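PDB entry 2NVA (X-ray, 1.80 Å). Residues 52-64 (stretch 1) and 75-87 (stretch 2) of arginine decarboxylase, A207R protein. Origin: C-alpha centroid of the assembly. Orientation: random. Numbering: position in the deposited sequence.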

# COMPACT_ATOMS: atom_id res chain seq x y z
N ASP A 52 -3.48 -16.23 4.64
CA ASP A 52 -3.29 -16.79 5.97
C ASP A 52 -3.18 -18.32 5.87
O ASP A 52 -4.05 -18.97 5.31
CB ASP A 52 -4.46 -16.37 6.86
CG ASP A 52 -4.39 -16.98 8.24
OD1 ASP A 52 -4.99 -18.05 8.45
OD2 ASP A 52 -3.72 -16.38 9.11
N GLU A 53 -2.11 -18.88 6.42
CA GLU A 53 -1.86 -20.31 6.23
C GLU A 53 -2.90 -21.25 6.86
O GLU A 53 -3.11 -22.36 6.36
CB GLU A 53 -0.42 -20.70 6.55
CG GLU A 53 -0.04 -20.68 8.00
CD GLU A 53 1.42 -21.10 8.20
OE1 GLU A 53 1.69 -21.97 9.05
OE2 GLU A 53 2.31 -20.55 7.49
N VAL A 54 -3.53 -20.80 7.94
CA VAL A 54 -4.62 -21.58 8.55
C VAL A 54 -5.87 -21.56 7.66
O VAL A 54 -6.55 -22.58 7.52
CB VAL A 54 -4.93 -21.09 9.99
CG1 VAL A 54 -6.21 -21.71 10.54
CG2 VAL A 54 -3.76 -21.41 10.91
N LEU A 55 -6.15 -20.40 7.07
CA LEU A 55 -7.26 -20.28 6.13
C LEU A 55 -7.05 -21.22 4.93
O LEU A 55 -7.98 -21.92 4.53
CB LEU A 55 -7.38 -18.83 5.62
CG LEU A 55 -8.50 -18.52 4.62
CD1 LEU A 55 -9.88 -18.84 5.20
CD2 LEU A 55 -8.43 -17.07 4.16
N LEU A 56 -5.84 -21.23 4.39
CA LEU A 56 -5.54 -22.05 3.23
C LEU A 56 -5.64 -23.54 3.58
O LEU A 56 -6.16 -24.32 2.78
CB LEU A 56 -4.16 -21.73 2.67
CG LEU A 56 -3.91 -20.31 2.14
CD1 LEU A 56 -2.46 -20.19 1.65
CD2 LEU A 56 -4.89 -19.91 1.03
N LYS A 57 -5.16 -23.92 4.76
CA LYS A 57 -5.28 -25.32 5.20
C LYS A 57 -6.74 -25.72 5.39
O LYS A 57 -7.14 -26.84 5.06
CB LYS A 57 -4.46 -25.57 6.47
CG LYS A 57 -4.54 -26.99 7.06
CD LYS A 57 -4.13 -28.06 6.04
CE LYS A 57 -3.96 -29.42 6.73
NZ LYS A 57 -3.93 -30.56 5.73
N THR A 58 -7.54 -24.80 5.92
CA THR A 58 -8.97 -25.02 6.11
C THR A 58 -9.68 -25.26 4.78
O THR A 58 -10.51 -26.16 4.66
CB THR A 58 -9.62 -23.84 6.84
OG1 THR A 58 -8.97 -23.66 8.11
CG2 THR A 58 -11.10 -24.08 7.08
N MET A 59 -9.34 -24.43 3.79
CA MET A 59 -9.80 -24.59 2.40
C MET A 59 -9.42 -25.97 1.88
O MET A 59 -10.26 -26.72 1.36
CB MET A 59 -9.13 -23.54 1.48
CG MET A 59 -9.51 -22.02 1.67
SD MET A 59 -11.29 -21.74 1.43
CE MET A 59 -11.28 -20.01 1.86
N CYS A 60 -8.14 -26.30 2.01
CA CYS A 60 -7.58 -27.55 1.50
C CYS A 60 -8.37 -28.76 2.02
O CYS A 60 -8.78 -29.63 1.24
CB CYS A 60 -6.11 -27.67 1.90
SG CYS A 60 -5.36 -29.29 1.59
N ASP A 61 -8.56 -28.80 3.34
CA ASP A 61 -9.26 -29.90 4.01
C ASP A 61 -10.76 -30.01 3.67
O ASP A 61 -11.35 -31.08 3.85
CB ASP A 61 -9.08 -29.77 5.54
CG ASP A 61 -7.63 -30.01 5.97
OD1 ASP A 61 -6.82 -30.55 5.17
OD2 ASP A 61 -7.29 -29.66 7.13
N LYS A 62 -11.35 -28.91 3.21
CA LYS A 62 -12.77 -28.87 2.85
C LYS A 62 -12.94 -29.10 1.36
O LYS A 62 -14.03 -28.90 0.81
CB LYS A 62 -13.41 -27.56 3.29
CG LYS A 62 -13.55 -27.39 4.82
CD LYS A 62 -14.67 -28.25 5.41
CE LYS A 62 -16.04 -27.67 5.12
NZ LYS A 62 -17.09 -28.62 5.63
N ASN A 63 -11.86 -29.52 0.70
CA ASN A 63 -11.86 -29.84 -0.73
C ASN A 63 -12.10 -28.65 -1.65
O ASN A 63 -12.55 -28.80 -2.78
CB ASN A 63 -12.83 -30.99 -1.03
CG ASN A 63 -12.36 -32.30 -0.46
OD1 ASN A 63 -11.17 -32.66 -0.60
ND2 ASN A 63 -13.27 -33.05 0.18
N VAL A 64 -11.79 -27.46 -1.16
CA VAL A 64 -11.83 -26.24 -1.98
C VAL A 64 -10.55 -26.18 -2.79
O VAL A 64 -9.49 -26.59 -2.29
CB VAL A 64 -11.96 -24.98 -1.08
CG1 VAL A 64 -11.95 -23.69 -1.92
CG2 VAL A 64 -13.25 -25.04 -0.23
N LYS A 75 3.54 -21.68 -4.66
CA LYS A 75 4.40 -22.24 -3.60
C LYS A 75 3.68 -22.34 -2.25
O LYS A 75 3.81 -23.36 -1.56
CB LYS A 75 5.67 -21.40 -3.44
CG LYS A 75 6.62 -21.49 -4.62
CD LYS A 75 7.82 -20.53 -4.46
CE LYS A 75 8.58 -20.43 -5.80
NZ LYS A 75 9.93 -19.80 -5.62
N LYS A 76 2.96 -21.28 -1.88
CA LYS A 76 2.20 -21.23 -0.61
C LYS A 76 1.20 -22.38 -0.54
O LYS A 76 1.12 -23.05 0.48
CB LYS A 76 1.43 -19.90 -0.45
CG LYS A 76 2.32 -18.71 -0.14
CD LYS A 76 1.50 -17.46 0.19
CE LYS A 76 2.40 -16.33 0.76
NZ LYS A 76 3.35 -15.75 -0.27
N VAL A 77 0.47 -22.60 -1.63
CA VAL A 77 -0.57 -23.63 -1.69
C VAL A 77 0.05 -25.04 -1.67
O VAL A 77 -0.45 -25.94 -0.95
CB VAL A 77 -1.49 -23.41 -2.93
CG1 VAL A 77 -2.44 -24.59 -3.16
CG2 VAL A 77 -2.27 -22.09 -2.75
N ILE A 78 1.12 -25.23 -2.43
CA ILE A 78 1.85 -26.50 -2.45
C ILE A 78 2.41 -26.85 -1.06
O ILE A 78 2.31 -27.99 -0.60
CB ILE A 78 2.96 -26.52 -3.54
CG1 ILE A 78 2.31 -26.52 -4.93
CG2 ILE A 78 3.90 -27.73 -3.36
CD1 ILE A 78 3.30 -26.40 -6.10
N GLN A 79 2.96 -25.85 -0.39
CA GLN A 79 3.49 -26.03 0.97
C GLN A 79 2.44 -26.46 2.01
O GLN A 79 2.78 -27.10 3.00
CB GLN A 79 4.25 -24.78 1.42
CG GLN A 79 5.78 -24.86 1.20
CD GLN A 79 6.27 -24.23 -0.13
OE1 GLN A 79 6.92 -23.16 -0.11
NE2 GLN A 79 5.95 -24.88 -1.28
N ILE A 80 1.18 -26.11 1.77
CA ILE A 80 0.03 -26.53 2.58
C ILE A 80 -0.27 -28.03 2.39
O ILE A 80 -0.88 -28.68 3.25
CB ILE A 80 -1.23 -25.64 2.23
CG1 ILE A 80 -1.07 -24.19 2.72
CG2 ILE A 80 -2.54 -26.24 2.75
CD1 ILE A 80 -0.77 -24.04 4.23
N GLY A 81 0.17 -28.58 1.25
CA GLY A 81 -0.04 -29.99 0.91
C GLY A 81 -1.09 -30.23 -0.17
O GLY A 81 -1.51 -31.37 -0.39
N VAL A 82 -1.50 -29.17 -0.87
CA VAL A 82 -2.50 -29.28 -1.92
C VAL A 82 -1.79 -29.76 -3.18
O VAL A 82 -0.68 -29.31 -3.47
CB VAL A 82 -3.15 -27.91 -2.21
CG1 VAL A 82 -4.25 -28.01 -3.28
CG2 VAL A 82 -3.71 -27.29 -0.92
N SER A 83 -2.43 -30.66 -3.92
CA SER A 83 -1.93 -31.05 -5.24
C SER A 83 -1.95 -29.86 -6.21
O SER A 83 -2.94 -29.15 -6.28
CB SER A 83 -2.78 -32.17 -5.83
OG SER A 83 -2.32 -32.49 -7.14
N PRO A 84 -0.85 -29.65 -6.95
CA PRO A 84 -0.87 -28.61 -8.00
C PRO A 84 -1.98 -28.82 -9.04
O PRO A 84 -2.35 -27.87 -9.74
CB PRO A 84 0.51 -28.76 -8.66
CG PRO A 84 1.38 -29.32 -7.57
CD PRO A 84 0.47 -30.29 -6.84
N SER A 85 -2.53 -30.04 -9.13
CA SER A 85 -3.68 -30.31 -10.03
C SER A 85 -4.94 -29.51 -9.64
O SER A 85 -5.85 -29.34 -10.46
CB SER A 85 -4.01 -31.81 -10.07
OG SER A 85 -4.42 -32.30 -8.80
N ARG A 86 -4.98 -29.06 -8.37
CA ARG A 86 -6.11 -28.29 -7.83
C ARG A 86 -6.00 -26.76 -8.02
O ARG A 86 -6.86 -26.02 -7.57
CB ARG A 86 -6.33 -28.62 -6.34
CG ARG A 86 -6.90 -30.01 -6.12
CD ARG A 86 -6.71 -30.44 -4.67
NE ARG A 86 -7.57 -29.69 -3.75
CZ ARG A 86 -7.63 -29.91 -2.43
NH1 ARG A 86 -8.44 -29.20 -1.67
NH2 ARG A 86 -6.86 -30.84 -1.89
N ILE A 87 -4.94 -26.32 -8.70
CA ILE A 87 -4.64 -24.88 -8.89
C ILE A 87 -4.96 -24.45 -10.32
O ILE A 87 -4.60 -25.15 -11.28
CB ILE A 87 -3.15 -24.58 -8.57
CG1 ILE A 87 -2.83 -25.00 -7.12
CG2 ILE A 87 -2.79 -23.09 -8.81
CD1 ILE A 87 -1.35 -24.99 -6.78

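What holds I80 against the first helix? Its CA-to-CB bond points toward that helix, and its side chain sits as a knob in a hole formed by E53, L56, K57 and C60. With both chi angles near m, its branches spread over neighbouring parts of the hole: CG1 lies 3.9 Å from L56 CB, CG2 lies 3.9 Å from C60 CB and 3.8 Å from K57 CA, and CD1 reaches to 3.6 Å from E53 O. The helices cross at -63°, and I80 has more area covered than any other residue here.

How does C60 serve the contact beyond this hole? Its CA-to-CB bond points toward the second stretch, and with chi1 at t SG packs 3.6 Å from V82 CG2. V82 follows G81, whose positive phi closes the helix in a Schellman motif; a CB at these backbone angles would be jammed against the carbonyl oxygen of I80.

Why does the R86 side chain fold as it does? Chi1 m, chi2 t and chi3 p bring the guanidinium to the last turn of the first helix and the loop after it, within reach of two backbone carbonyls. NH1 donates to C60 O at 3.0 Å, almost straight at 173°, and to V64 O at 2.9 Å, more bent at 151°. Both oxygens lie at the guanidinium edge, near its plane, as suits in-plane N-H bonds. Through these two bonds NH1 ties C60, in the helix, to V64, in the loop that follows; C60 O also accepts from N63 N at 3.1 Å, so it serves two donors.

What does K57 do at the border? Its aliphatic part passes I80, with CD 4.1 Å from I80 CG2, while the extended chi3 and chi4 carry NZ on to a salt bridge with D61 OD1 at 2.9 Å, within its own stretch.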